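Local coordinates for protein hydrogenase maturation factor (Thermoanaerobacter tengcongensis, PDB 3VTH) that probably catalyses ATP-dependent transfer of a carbamoyl group from carbamoyl phosphate to the C-terminal cysteine of HypE during [NiFe]-hydrogenase maturation, at residues 206-211 / 216-221; 557-562 / 568-573; 26-31 / 64-69; 236-241 / 295-300; 260-265 / 306-311. All coordinates share one frame; numbering follows the deposited sequence.

Contact 1: 206-211 / 216-221; sequences KCVAKA and KIVAIK
V218 lays its two methyl groups against one side of helix 206-211. CG1 of V218 sits 3.9 Å from CB of A211. CG2 of V218 faces CG1 of V208 more loosely, at 4.2 Å. The two valine side chains meet at a slant. In V218 the CG1 branch is anti to the carbonyl carbon (chi1 -54°), and this swings it up to the A211 methyl and over the backbone O of V208, 4.0 Å away. No hydrogen bond is made in this patch.

The polar tie lies where the chain turns. K216 N gives a hydrogen bond of 3.0 Å to A211 O, with an N-H...O angle of 156°. CB of K216 also leans on that oxygen, 3.3 Å from A211 O, while the amine end of the lysine leads away from the helix. The bond ties the residue two before the strand to the helix, and V218 then faces that helix.

This is a helix running through a short turn into a strand of the YrdC-like region. C207 anchors the helix through a disulfide to C200. Strand 218-221 runs between strand 354-358, its parallel neighbour, and the antiparallel strand 226-229. V208 rests on L356 and V218 on V354, both of strand 354-358, and L317 of helix 312-320 packs on V208.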
# COMPACT_ATOMS: atom_id res chain seq x y z
N LYS A 206 24.26 -13.48 15.00
CA LYS A 206 24.24 -14.79 15.66
C LYS A 206 23.52 -14.73 17.01
O LYS A 206 22.86 -15.68 17.39
CB LYS A 206 25.67 -15.31 15.84
CG LYS A 206 25.79 -16.83 15.85
CD LYS A 206 27.18 -17.29 15.35
CE LYS A 206 27.43 -16.75 13.91
NZ LYS A 206 28.82 -16.96 13.42
N CYS A 207 23.65 -13.62 17.73
CA CYS A 207 22.92 -13.44 18.98
C CYS A 207 21.39 -13.47 18.74
O CYS A 207 20.63 -14.05 19.53
CB CYS A 207 23.34 -12.14 19.68
SG CYS A 207 25.11 -12.05 20.15
N VAL A 208 20.98 -12.83 17.64
CA VAL A 208 19.58 -12.81 17.20
C VAL A 208 19.09 -14.20 16.83
O VAL A 208 18.04 -14.64 17.31
CB VAL A 208 19.37 -11.81 16.04
CG1 VAL A 208 17.97 -11.95 15.40
CG2 VAL A 208 19.59 -10.40 16.53
N ALA A 209 19.88 -14.90 16.01
CA ALA A 209 19.58 -16.28 15.60
C ALA A 209 19.36 -17.20 16.80
O ALA A 209 18.41 -17.99 16.81
CB ALA A 209 20.66 -16.83 14.70
N LYS A 210 20.24 -17.09 17.80
CA LYS A 210 20.11 -17.92 19.00
C LYS A 210 18.82 -17.63 19.76
O LYS A 210 18.10 -18.55 20.14
CB LYS A 210 21.35 -17.80 19.90
CG LYS A 210 22.62 -18.33 19.21
CD LYS A 210 23.61 -18.97 20.16
CE LYS A 210 24.82 -19.49 19.36
NZ LYS A 210 25.77 -20.28 20.21
N ALA A 211 18.51 -16.34 19.96
CA ALA A 211 17.25 -15.97 20.61
C ALA A 211 16.03 -16.55 19.87
O ALA A 211 15.14 -17.16 20.49
CB ALA A 211 17.14 -14.46 20.74
N LYS A 216 12.29 -17.11 21.30
CA LYS A 216 12.09 -15.77 21.83
C LYS A 216 11.65 -14.76 20.75
O LYS A 216 11.70 -15.06 19.55
CB LYS A 216 13.37 -15.29 22.53
CG LYS A 216 13.67 -16.05 23.83
CD LYS A 216 14.97 -15.58 24.47
CE LYS A 216 15.48 -16.58 25.50
NZ LYS A 216 14.54 -16.72 26.63
N ILE A 217 11.19 -13.59 21.21
CA ILE A 217 10.76 -12.52 20.33
C ILE A 217 11.91 -11.53 20.19
O ILE A 217 12.44 -11.04 21.19
CB ILE A 217 9.51 -11.79 20.88
CG1 ILE A 217 8.29 -12.72 20.88
CG2 ILE A 217 9.22 -10.55 20.03
CD1 ILE A 217 7.29 -12.42 21.95
N VAL A 218 12.30 -11.26 18.95
CA VAL A 218 13.34 -10.29 18.68
C VAL A 218 12.75 -9.03 18.04
O VAL A 218 11.94 -9.12 17.11
CB VAL A 218 14.48 -10.90 17.80
CG1 VAL A 218 15.03 -12.18 18.44
CG2 VAL A 218 13.98 -11.24 16.41
N ALA A 219 13.13 -7.86 18.54
CA ALA A 219 12.77 -6.60 17.90
C ALA A 219 13.94 -6.17 17.04
O ALA A 219 15.05 -5.97 17.54
CB ALA A 219 12.41 -5.53 18.94
N ILE A 220 13.69 -6.06 15.74
CA ILE A 220 14.75 -5.83 14.77
C ILE A 220 14.55 -4.46 14.14
O ILE A 220 13.49 -4.20 13.57
CB ILE A 220 14.73 -6.91 13.66
CG1 ILE A 220 14.98 -8.31 14.26
CG2 ILE A 220 15.74 -6.62 12.58
CD1 ILE A 220 14.79 -9.46 13.28
N LYS A 221 15.56 -3.60 14.23
CA LYS A 221 15.49 -2.32 13.52
C LYS A 221 15.76 -2.55 12.04
O LYS A 221 16.83 -3.00 11.67
CB LYS A 221 16.46 -1.28 14.10
CG LYS A 221 16.28 0.12 13.50
CD LYS A 221 17.18 1.14 14.19
CE LYS A 221 17.22 2.47 13.42
NZ LYS A 221 18.05 3.46 14.16

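Contact 2: 557-562 / 568-573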
# COMPACT_ATOMS: atom_id res chain seq x y z
N GLY A 557 -30.19 -7.88 12.52
CA GLY A 557 -30.61 -6.72 11.74
C GLY A 557 -31.09 -7.10 10.34
O GLY A 557 -32.15 -6.65 9.91
N PHE A 558 -30.34 -7.94 9.65
CA PHE A 558 -30.69 -8.33 8.27
C PHE A 558 -31.99 -9.14 8.21
O PHE A 558 -32.70 -9.11 7.19
CB PHE A 558 -29.54 -9.09 7.59
CG PHE A 558 -28.54 -8.19 6.89
CD1 PHE A 558 -28.34 -8.28 5.51
CD2 PHE A 558 -27.85 -7.21 7.59
CE1 PHE A 558 -27.42 -7.44 4.85
CE2 PHE A 558 -26.93 -6.37 6.95
CZ PHE A 558 -26.73 -6.48 5.56
N ILE A 559 -32.29 -9.86 9.30
CA ILE A 559 -33.48 -10.73 9.34
C ILE A 559 -34.60 -10.22 10.23
O ILE A 559 -35.56 -10.95 10.48
CB ILE A 559 -33.11 -12.19 9.76
CG1 ILE A 559 -32.62 -12.25 11.22
CG2 ILE A 559 -32.10 -12.77 8.77
CD1 ILE A 559 -32.52 -13.69 11.81
N PHE A 560 -34.50 -8.97 10.70
CA PHE A 560 -35.38 -8.43 11.76
C PHE A 560 -36.88 -8.62 11.52
O PHE A 560 -37.64 -8.88 12.46
CB PHE A 560 -35.07 -6.95 12.03
CG PHE A 560 -35.74 -5.98 11.07
CD1 PHE A 560 -36.83 -5.22 11.49
CD2 PHE A 560 -35.30 -5.86 9.76
CE1 PHE A 560 -37.46 -4.32 10.61
CE2 PHE A 560 -35.92 -4.96 8.86
CZ PHE A 560 -36.99 -4.19 9.29
N ASP A 561 -37.31 -8.50 10.27
CA ASP A 561 -38.75 -8.56 9.97
C ASP A 561 -39.21 -9.94 9.51
O ASP A 561 -40.31 -10.08 8.98
CB ASP A 561 -39.13 -7.50 8.92
CG ASP A 561 -38.30 -7.63 7.65
OD1 ASP A 561 -37.47 -8.56 7.56
OD2 ASP A 561 -38.48 -6.80 6.74
N ASN A 562 -38.36 -10.95 9.68
CA ASN A 562 -38.71 -12.32 9.30
C ASN A 562 -38.04 -13.31 10.25
O ASN A 562 -37.59 -14.38 9.85
CB ASN A 562 -38.33 -12.56 7.83
CG ASN A 562 -38.85 -13.90 7.29
OD1 ASN A 562 -38.21 -14.52 6.43
ND2 ASN A 562 -39.99 -14.34 7.80
N ASN A 568 -33.32 -21.82 14.23
CA ASN A 568 -32.09 -22.44 14.76
C ASN A 568 -31.02 -21.40 15.09
O ASN A 568 -30.37 -21.48 16.13
CB ASN A 568 -31.52 -23.46 13.76
CG ASN A 568 -30.50 -24.39 14.39
OD1 ASN A 568 -30.84 -25.24 15.21
ND2 ASN A 568 -29.24 -24.26 13.99
N PHE A 569 -30.84 -20.43 14.18
CA PHE A 569 -29.94 -19.31 14.43
C PHE A 569 -30.39 -18.45 15.62
O PHE A 569 -29.60 -18.18 16.52
CB PHE A 569 -29.77 -18.43 13.18
CG PHE A 569 -29.01 -17.17 13.44
CD1 PHE A 569 -27.62 -17.20 13.57
CD2 PHE A 569 -29.68 -15.95 13.59
CE1 PHE A 569 -26.90 -16.04 13.84
CE2 PHE A 569 -28.97 -14.77 13.84
CZ PHE A 569 -27.57 -14.82 13.97
N VAL A 570 -31.65 -18.00 15.62
CA VAL A 570 -32.10 -17.08 16.68
C VAL A 570 -32.11 -17.74 18.07
O VAL A 570 -31.79 -17.09 19.07
CB VAL A 570 -33.48 -16.38 16.36
CG1 VAL A 570 -33.44 -15.66 15.01
CG2 VAL A 570 -34.60 -17.37 16.37
N GLU A 571 -32.43 -19.03 18.12
CA GLU A 571 -32.42 -19.77 19.39
C GLU A 571 -31.06 -19.85 20.08
O GLU A 571 -31.02 -20.04 21.30
CB GLU A 571 -32.99 -21.17 19.19
CG GLU A 571 -34.50 -21.18 19.23
CD GLU A 571 -35.08 -22.57 19.12
OE1 GLU A 571 -34.39 -23.49 18.61
OE2 GLU A 571 -36.25 -22.74 19.53
N GLN A 572 -29.99 -19.72 19.30
CA GLN A 572 -28.62 -19.72 19.82
C GLN A 572 -28.28 -18.40 20.50
O GLN A 572 -27.35 -18.34 21.31
CB GLN A 572 -27.60 -19.93 18.69
CG GLN A 572 -27.56 -21.34 18.09
CD GLN A 572 -26.55 -21.43 16.94
OE1 GLN A 572 -25.36 -21.68 17.16
NE2 GLN A 572 -27.03 -21.22 15.72
N VAL A 573 -28.99 -17.34 20.15
CA VAL A 573 -28.79 -16.06 20.83
C VAL A 573 -29.43 -16.12 22.22
O VAL A 573 -30.54 -16.64 22.40
CB VAL A 573 -29.26 -14.83 19.97
CG1 VAL A 573 -28.97 -13.51 20.68
CG2 VAL A 573 -28.55 -14.84 18.63
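I559 rests a single methyl on two adjoining side chains of segment 568-573. Its CD1 lies 3.9 Å from CG1 of V570 and 4.0 Å from CD2 of F569. It comes to the F569 ring at a slant. The isoleucine takes the crowded position for CG1, between the backbone N and the carbonyl carbon (chi1 67°), with the rest of the chain extended. This carries CD1 over to the other segment; the nearest CA atoms, those of I559 and V570, are 9.8 Å apart.

The contact joins the end of helix 551-559 to the short helix 567-572, two successive helices of the Kae1-like region with a brief loop between them. The inner side is well filled. F569 reaches back onto Y552, A555 and L556 of helix 551-559 and onto L607 of helix 597-607. Y566 of the loop covers I559, and I563 covers V570.

The outer side is different. D561, E571 and Q572 are exposed and do not bridge the two segments. Q572 NE2 makes a weak hydrogen bond of 3.4 Å to N568 O within its own segment. D561 lays its CB over one face of the F560 ring, 3.8 Å above the plane.

Contact 3: 26-31 / 64-69; sequences RPFVFN and IREIKE. With PO4 (phosphate ion), chain E.
The two helices of the acylphosphatase domain, a ferredoxin-like alpha/beta sandwich, meet here where F28 lies against I67 and E66. Segments 26-31 and 64-69 run at 144° to each other, with their axes 11.0 Å apart. F28 has CG anti to the backbone N (chi1 175°), and its ring spans the space between the helices. CE1 of F28 touches CG1 of I67 at 4.1 Å, from an oblique direction. The edge of the same ring meets E66 O, 4.0 Å from CZ. V29 adds a looser contact to I67, and both lie on I51 of the sheet beneath.

The first helix also starts at the phosphate site. R26 is predicted to be an active-site residue, as is N44. The bound phosphate, probably from the crystallisation liquor, is also held by the backbone N atoms of G22, V23, G24 and F25. R26 bends at chi3 (-71°), which turns its guanidinium to the anion, while its NH1 forms a salt bridge with D152. With a leucine at R26, the phosphate would probably lose both side-chain bonds and D152 its cationic partner.

The guanidinium meets the phosphate edge-on, with P in its plane. NE of R26 hydrogen-bonds phosphate O4 at 2.8 Å, and R26 NH2 hydrogen-bonds phosphate O3 at 2.8 Å. R26 backbone N also hydrogen-bonds phosphate O4, at 3.1 Å.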
# COMPACT_ATOMS: atom_id res chain seq x y z
N ARG A 26 23.89 10.94 -11.61
CA ARG A 26 25.08 11.78 -11.79
C ARG A 26 26.29 10.98 -12.27
O ARG A 26 26.85 11.32 -13.30
CB ARG A 26 25.37 12.64 -10.55
CG ARG A 26 24.35 13.80 -10.39
CD ARG A 26 24.46 14.48 -9.05
NE ARG A 26 23.97 13.62 -7.95
CZ ARG A 26 23.99 13.95 -6.66
NH1 ARG A 26 24.48 15.13 -6.27
NH2 ARG A 26 23.51 13.09 -5.75
N PRO A 27 26.66 9.87 -11.58
CA PRO A 27 27.77 9.08 -12.12
C PRO A 27 27.51 8.46 -13.50
O PRO A 27 28.42 8.41 -14.32
CB PRO A 27 27.99 7.97 -11.06
CG PRO A 27 26.78 7.99 -10.19
CD PRO A 27 26.27 9.41 -10.22
N PHE A 28 26.27 8.01 -13.74
CA PHE A 28 25.87 7.52 -15.06
C PHE A 28 26.13 8.58 -16.16
O PHE A 28 26.76 8.29 -17.16
CB PHE A 28 24.38 7.11 -15.02
CG PHE A 28 23.81 6.69 -16.35
CD1 PHE A 28 22.81 7.44 -16.95
CD2 PHE A 28 24.28 5.56 -17.01
CE1 PHE A 28 22.28 7.07 -18.20
CE2 PHE A 28 23.75 5.18 -18.25
CZ PHE A 28 22.74 5.94 -18.84
N VAL A 29 25.67 9.81 -15.93
CA VAL A 29 25.84 10.88 -16.92
C VAL A 29 27.31 11.19 -17.13
O VAL A 29 27.76 11.35 -18.26
CB VAL A 29 25.02 12.14 -16.52
CG1 VAL A 29 25.49 13.41 -17.26
CG2 VAL A 29 23.52 11.88 -16.78
N PHE A 30 28.06 11.24 -16.03
CA PHE A 30 29.49 11.49 -16.13
C PHE A 30 30.15 10.49 -17.07
O PHE A 30 30.95 10.85 -17.95
CB PHE A 30 30.15 11.43 -14.75
CG PHE A 30 31.64 11.64 -14.79
CD1 PHE A 30 32.50 10.56 -14.98
CD2 PHE A 30 32.19 12.91 -14.63
CE1 PHE A 30 33.91 10.75 -15.02
CE2 PHE A 30 33.58 13.12 -14.67
CZ PHE A 30 34.44 12.04 -14.86
N ASN A 31 29.80 9.23 -16.87
CA ASN A 31 30.47 8.16 -17.59
C ASN A 31 30.09 8.14 -19.08
O ASN A 31 30.96 7.97 -19.92
CB ASN A 31 30.25 6.80 -16.90
CG ASN A 31 31.02 6.68 -15.59
OD1 ASN A 31 30.44 6.40 -14.53
ND2 ASN A 31 32.33 6.90 -15.64
N ILE A 64 22.16 11.37 -25.56
CA ILE A 64 20.72 11.47 -25.25
C ILE A 64 20.03 10.11 -25.42
O ILE A 64 19.23 9.70 -24.58
CB ILE A 64 20.03 12.56 -26.10
CG1 ILE A 64 20.51 13.96 -25.68
CG2 ILE A 64 18.51 12.46 -25.99
CD1 ILE A 64 20.00 15.09 -26.62
N ARG A 65 20.37 9.41 -26.50
CA ARG A 65 19.84 8.08 -26.80
C ARG A 65 20.19 7.08 -25.69
O ARG A 65 19.35 6.26 -25.31
CB ARG A 65 20.38 7.60 -28.14
CG ARG A 65 19.60 6.48 -28.80
CD ARG A 65 20.02 6.31 -30.28
NE ARG A 65 21.44 5.96 -30.41
CZ ARG A 65 22.37 6.67 -31.06
NH1 ARG A 65 22.05 7.80 -31.70
NH2 ARG A 65 23.62 6.23 -31.10
N GLU A 66 21.42 7.15 -25.17
CA GLU A 66 21.81 6.28 -24.04
C GLU A 66 20.95 6.54 -22.81
O GLU A 66 20.52 5.60 -22.15
CB GLU A 66 23.29 6.40 -23.69
CG GLU A 66 24.17 5.31 -24.28
CD GLU A 66 24.19 4.05 -23.42
OE1 GLU A 66 24.72 4.11 -22.29
OE2 GLU A 66 23.68 3.00 -23.88
N ILE A 67 20.72 7.81 -22.50
CA ILE A 67 19.86 8.16 -21.37
C ILE A 67 18.45 7.59 -21.58
O ILE A 67 17.91 6.95 -20.67
CB ILE A 67 19.78 9.67 -21.13
CG1 ILE A 67 21.13 10.20 -20.65
CG2 ILE A 67 18.70 9.97 -20.08
CD1 ILE A 67 21.24 11.71 -20.62
N LYS A 68 17.88 7.80 -22.76
CA LYS A 68 16.53 7.32 -23.07
C LYS A 68 16.46 5.79 -23.09
O LYS A 68 15.46 5.22 -22.64
CB LYS A 68 16.03 7.90 -24.41
CG LYS A 68 15.91 9.45 -24.42
CD LYS A 68 15.53 9.99 -25.79
CE LYS A 68 14.99 11.42 -25.70
NZ LYS A 68 14.71 12.00 -27.06
N GLU A 69 17.50 5.14 -23.58
CA GLU A 69 17.49 3.68 -23.78
C GLU A 69 17.85 2.85 -22.55
O GLU A 69 17.24 1.80 -22.32
CB GLU A 69 18.40 3.27 -24.94
CG GLU A 69 17.72 3.31 -26.30
CD GLU A 69 18.69 3.12 -27.46
OE1 GLU A 69 19.82 2.62 -27.24
OE2 GLU A 69 18.31 3.47 -28.59
P PO4 E . 22.14 10.43 -7.89
O1 PO4 E . 22.44 9.17 -7.11
O2 PO4 E . 21.13 10.15 -8.97
O3 PO4 E . 21.56 11.44 -6.95
O4 PO4 E . 23.42 10.95 -8.52

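Contact 4: 236-241 / 295-300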
# COMPACT_ATOMS: atom_id res chain seq x y z
N GLU A 236 4.38 -22.18 20.19
CA GLU A 236 4.28 -21.41 21.44
C GLU A 236 4.89 -20.01 21.31
O GLU A 236 4.41 -19.06 21.95
CB GLU A 236 4.80 -22.20 22.67
CG GLU A 236 6.17 -21.80 23.17
CD GLU A 236 6.60 -22.56 24.42
OE1 GLU A 236 5.82 -22.61 25.40
OE2 GLU A 236 7.73 -23.10 24.43
N ALA A 237 5.91 -19.86 20.45
CA ALA A 237 6.53 -18.56 20.22
C ALA A 237 5.53 -17.61 19.58
O ALA A 237 5.45 -16.44 19.96
CB ALA A 237 7.79 -18.68 19.35
N VAL A 238 4.77 -18.13 18.62
CA VAL A 238 3.74 -17.38 17.92
C VAL A 238 2.63 -16.98 18.89
O VAL A 238 2.21 -15.83 18.91
CB VAL A 238 3.18 -18.16 16.70
CG1 VAL A 238 1.95 -17.45 16.06
CG2 VAL A 238 4.27 -18.36 15.66
N ALA A 239 2.16 -17.94 19.70
CA ALA A 239 1.17 -17.67 20.74
C ALA A 239 1.65 -16.58 21.72
O ALA A 239 0.88 -15.72 22.11
CB ALA A 239 0.82 -18.96 21.51
N THR A 240 2.92 -16.64 22.12
CA THR A 240 3.48 -15.65 23.04
C THR A 240 3.52 -14.25 22.40
O THR A 240 3.20 -13.25 23.06
CB THR A 240 4.87 -16.07 23.52
OG1 THR A 240 4.76 -17.35 24.15
CG2 THR A 240 5.46 -15.05 24.51
N LEU A 241 3.90 -14.18 21.13
CA LEU A 241 3.92 -12.92 20.41
C LEU A 241 2.53 -12.29 20.34
O LEU A 241 2.37 -11.09 20.60
CB LEU A 241 4.54 -13.08 19.01
CG LEU A 241 4.54 -11.84 18.10
CD1 LEU A 241 5.30 -10.69 18.78
CD2 LEU A 241 5.13 -12.15 16.74
N LYS A 295 0.55 -23.13 13.98
CA LYS A 295 -0.78 -22.60 14.33
C LYS A 295 -0.65 -21.15 14.80
O LYS A 295 0.36 -20.77 15.39
CB LYS A 295 -1.46 -23.45 15.41
CG LYS A 295 -1.62 -24.91 15.04
CD LYS A 295 -2.77 -25.62 15.79
CE LYS A 295 -2.36 -26.08 17.19
NZ LYS A 295 -3.22 -27.20 17.73
N GLY A 296 -1.67 -20.33 14.51
CA GLY A 296 -1.64 -18.92 14.89
C GLY A 296 -0.94 -17.99 13.92
O GLY A 296 -0.76 -16.81 14.22
N ILE A 297 -0.52 -18.50 12.76
CA ILE A 297 0.03 -17.61 11.73
C ILE A 297 -1.13 -17.03 10.92
O ILE A 297 -1.32 -15.80 10.84
CB ILE A 297 1.06 -18.33 10.78
CG1 ILE A 297 2.32 -18.81 11.53
CG2 ILE A 297 1.42 -17.45 9.58
CD1 ILE A 297 3.15 -17.72 12.13
N ALA A 298 -1.89 -17.92 10.28
CA ALA A 298 -2.99 -17.49 9.43
C ALA A 298 -4.11 -18.51 9.48
O ALA A 298 -4.57 -19.02 8.44
CB ALA A 298 -2.52 -17.25 7.99
N ASP A 299 -4.56 -18.81 10.69
CA ASP A 299 -5.59 -19.82 10.91
C ASP A 299 -6.88 -19.42 10.19
O ASP A 299 -7.29 -18.26 10.24
CB ASP A 299 -5.89 -20.01 12.40
CG ASP A 299 -4.67 -20.47 13.19
OD1 ASP A 299 -4.66 -20.22 14.41
OD2 ASP A 299 -3.73 -21.07 12.60
N ASP A 300 -7.49 -20.39 9.53
CA ASP A 300 -8.80 -20.26 8.89
C ASP A 300 -8.79 -19.33 7.67
O ASP A 300 -9.85 -18.92 7.20
CB ASP A 300 -9.88 -19.86 9.90
CG ASP A 300 -9.96 -20.82 11.08
OD1 ASP A 300 -10.05 -22.05 10.86
OD2 ASP A 300 -9.95 -20.34 12.23
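K295 begins the contact with its backbone: its carbonyl O lies 3.7 Å from CG1 of V238, while its side chain leads off the helix. G296 comes next and is closest. Its O is 3.3 Å from CG1 of V238, and the same O accepts a hydrogen bond from R242 NE. At the G296 backbone angles (phi 86°, psi 6°) a CB would collide with the K295 carbonyl O, so glycine is needed; a CB would also press on V238 CG1. I297 then turns its chain back to the helix. CD1 of I297 touches CG2 of V238 at 3.8 Å, the two side chains crossing at about a right angle. D299 closes the loop on itself: its OD2 takes a 2.9 Å hydrogen bond from G296 N on the syn side, and OD1 adds a weak one.

V238 thus plugs helix 235-245 into the loop between strands 283-287 and 303-307. F252 touches V238 and L241. I297 goes on to V326 of strand 325-329 and L304 of strand 303-307.

Contact 5: 260-265 / 306-311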
# COMPACT_ATOMS: atom_id res chain seq x y z
N GLU A 260 12.23 -20.71 -3.65
CA GLU A 260 12.18 -22.15 -3.42
C GLU A 260 11.50 -22.48 -2.08
O GLU A 260 10.64 -23.37 -2.02
CB GLU A 260 13.57 -22.80 -3.49
CG GLU A 260 13.50 -24.33 -3.59
CD GLU A 260 14.84 -25.05 -3.48
OE1 GLU A 260 15.82 -24.49 -2.94
OE2 GLU A 260 14.91 -26.22 -3.92
N GLU A 261 11.87 -21.78 -1.01
CA GLU A 261 11.24 -21.99 0.29
C GLU A 261 9.74 -21.63 0.23
O GLU A 261 8.91 -22.39 0.72
CB GLU A 261 11.96 -21.21 1.40
CG GLU A 261 11.33 -21.44 2.77
CD GLU A 261 12.22 -21.08 3.96
OE1 GLU A 261 12.65 -19.91 4.10
OE2 GLU A 261 12.47 -21.99 4.77
N VAL A 262 9.40 -20.51 -0.39
CA VAL A 262 8.00 -20.08 -0.49
C VAL A 262 7.14 -21.16 -1.16
O VAL A 262 6.03 -21.44 -0.70
CB VAL A 262 7.86 -18.72 -1.22
CG1 VAL A 262 6.40 -18.27 -1.27
CG2 VAL A 262 8.68 -17.66 -0.52
N LYS A 263 7.67 -21.77 -2.22
CA LYS A 263 6.94 -22.78 -3.00
C LYS A 263 6.62 -24.05 -2.21
O LYS A 263 5.78 -24.85 -2.64
CB LYS A 263 7.73 -23.18 -4.26
CG LYS A 263 7.96 -22.07 -5.27
CD LYS A 263 7.05 -22.21 -6.45
CE LYS A 263 7.85 -22.23 -7.75
NZ LYS A 263 8.56 -20.95 -8.02
N LYS A 264 7.28 -24.23 -1.06
CA LYS A 264 6.97 -25.36 -0.17
C LYS A 264 5.64 -25.15 0.54
O LYS A 264 4.99 -26.11 0.94
CB LYS A 264 8.07 -25.56 0.89
CG LYS A 264 9.27 -26.34 0.41
CD LYS A 264 10.44 -26.24 1.39
CE LYS A 264 11.67 -26.95 0.84
NZ LYS A 264 12.85 -26.85 1.76
N TYR A 265 5.28 -23.88 0.71
CA TYR A 265 4.11 -23.51 1.49
C TYR A 265 2.99 -22.89 0.67
O TYR A 265 1.85 -22.78 1.15
CB TYR A 265 4.51 -22.51 2.58
CG TYR A 265 5.55 -23.02 3.53
CD1 TYR A 265 5.19 -23.78 4.65
CD2 TYR A 265 6.90 -22.73 3.34
CE1 TYR A 265 6.16 -24.25 5.53
CE2 TYR A 265 7.88 -23.19 4.22
CZ TYR A 265 7.50 -23.95 5.31
OH TYR A 265 8.45 -24.39 6.19
N VAL A 306 3.64 -13.42 2.44
CA VAL A 306 5.06 -13.81 2.43
C VAL A 306 5.92 -12.73 1.81
O VAL A 306 5.56 -12.14 0.80
CB VAL A 306 5.28 -15.15 1.67
CG1 VAL A 306 6.74 -15.60 1.78
CG2 VAL A 306 4.38 -16.23 2.26
N MET A 307 7.07 -12.48 2.42
CA MET A 307 8.08 -11.59 1.86
C MET A 307 9.44 -12.28 1.83
O MET A 307 9.70 -13.27 2.56
CB MET A 307 8.17 -10.31 2.70
CG MET A 307 8.80 -10.53 4.10
SD MET A 307 8.58 -9.16 5.25
CE MET A 307 8.65 -7.78 4.11
N LEU A 308 10.31 -11.76 0.98
CA LEU A 308 11.68 -12.23 0.90
C LEU A 308 12.57 -11.24 1.65
O LEU A 308 12.10 -10.17 2.01
CB LEU A 308 12.10 -12.35 -0.58
CG LEU A 308 11.31 -13.37 -1.41
CD1 LEU A 308 11.81 -13.41 -2.86
CD2 LEU A 308 11.39 -14.77 -0.79
N PRO A 309 13.85 -11.58 1.90
CA PRO A 309 14.77 -10.65 2.55
C PRO A 309 14.86 -9.33 1.77
O PRO A 309 14.81 -9.35 0.52
CB PRO A 309 16.11 -11.38 2.45
CG PRO A 309 15.77 -12.82 2.46
CD PRO A 309 14.48 -12.89 1.63
N TYR A 310 14.96 -8.20 2.48
CA TYR A 310 15.05 -6.90 1.81
C TYR A 310 16.21 -6.02 2.26
O TYR A 310 16.53 -5.01 1.60
CB TYR A 310 13.71 -6.13 1.85
CG TYR A 310 13.19 -5.76 3.22
CD1 TYR A 310 12.28 -6.61 3.88
CD2 TYR A 310 13.58 -4.57 3.85
CE1 TYR A 310 11.78 -6.28 5.14
CE2 TYR A 310 13.08 -4.22 5.13
CZ TYR A 310 12.18 -5.08 5.75
OH TYR A 310 11.67 -4.78 7.00
N ALA A 311 16.86 -6.39 3.36
CA ALA A 311 18.01 -5.66 3.85
C ALA A 311 19.15 -6.66 4.06
O ALA A 311 18.89 -7.85 4.22
CB ALA A 311 17.67 -4.92 5.13
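V262 O accepts a hydrogen bond of 2.9 Å from Y265 N, and the V262 side chain reaches out to V306 and L308. No hydrogen bond crosses between the two segments. Across the gap the contact is wholly apolar. CG2 of V262 meets CG1 of V306 at 3.6 Å, the two valines reaching toward each other tip to tip. CG1 of V262 is also near CG1 of V306, at 4.1 Å. One methyl of V306 therefore faces both branches of V262. V306 places that CG1 anti to its own backbone N (chi1 -175°), on the side of the helix.

L308 comes in from another direction. Its CD2 lies 4.0 Å from CG2 of V262, and the two side chains cross at about a right angle. CG2 of V262 is thus shared by V306 and L308. L286 of strand 283-287 touches both valines and completes the apolar cluster. M307, between V306 and L308, has its CB directed away from the helix and packs on M255 and I283.

The helix is tied down at its start as well, where D258 OD1 accepts from E261 N. Strand 303-307 lies between the parallel strand 254-255 and the antiparallel strand 283-287. Helix 259-265 packs on part of one face of this mixed sheet, near strands 303-307 and 283-287, alpha-on-beta packing of the kind found in the YrdC-like fold.

In the fold
Contacts 1, 4 and 5 belong to the YrdC-like region. Contacts 1 and 5 each pack a helix on the same large mixed sheet and are buried, as is contact 2. Contact 4 sets a helix against a loop and, like contact 3, is only partly buried; it touches contact 1 where I217 packs on L241. Contact 2 lies in the Kae1-like region and contact 3 in the acylphosphatase domain; both join helix to helix. Contacts 2 and 5 are purely apolar across their segments. Contact 1 adds a backbone hydrogen bond. In contact 4 a valine meets backbone carbonyl oxygens as well as a methyl, with no hydrogen bond across. Contact 3 alone includes a bound anion.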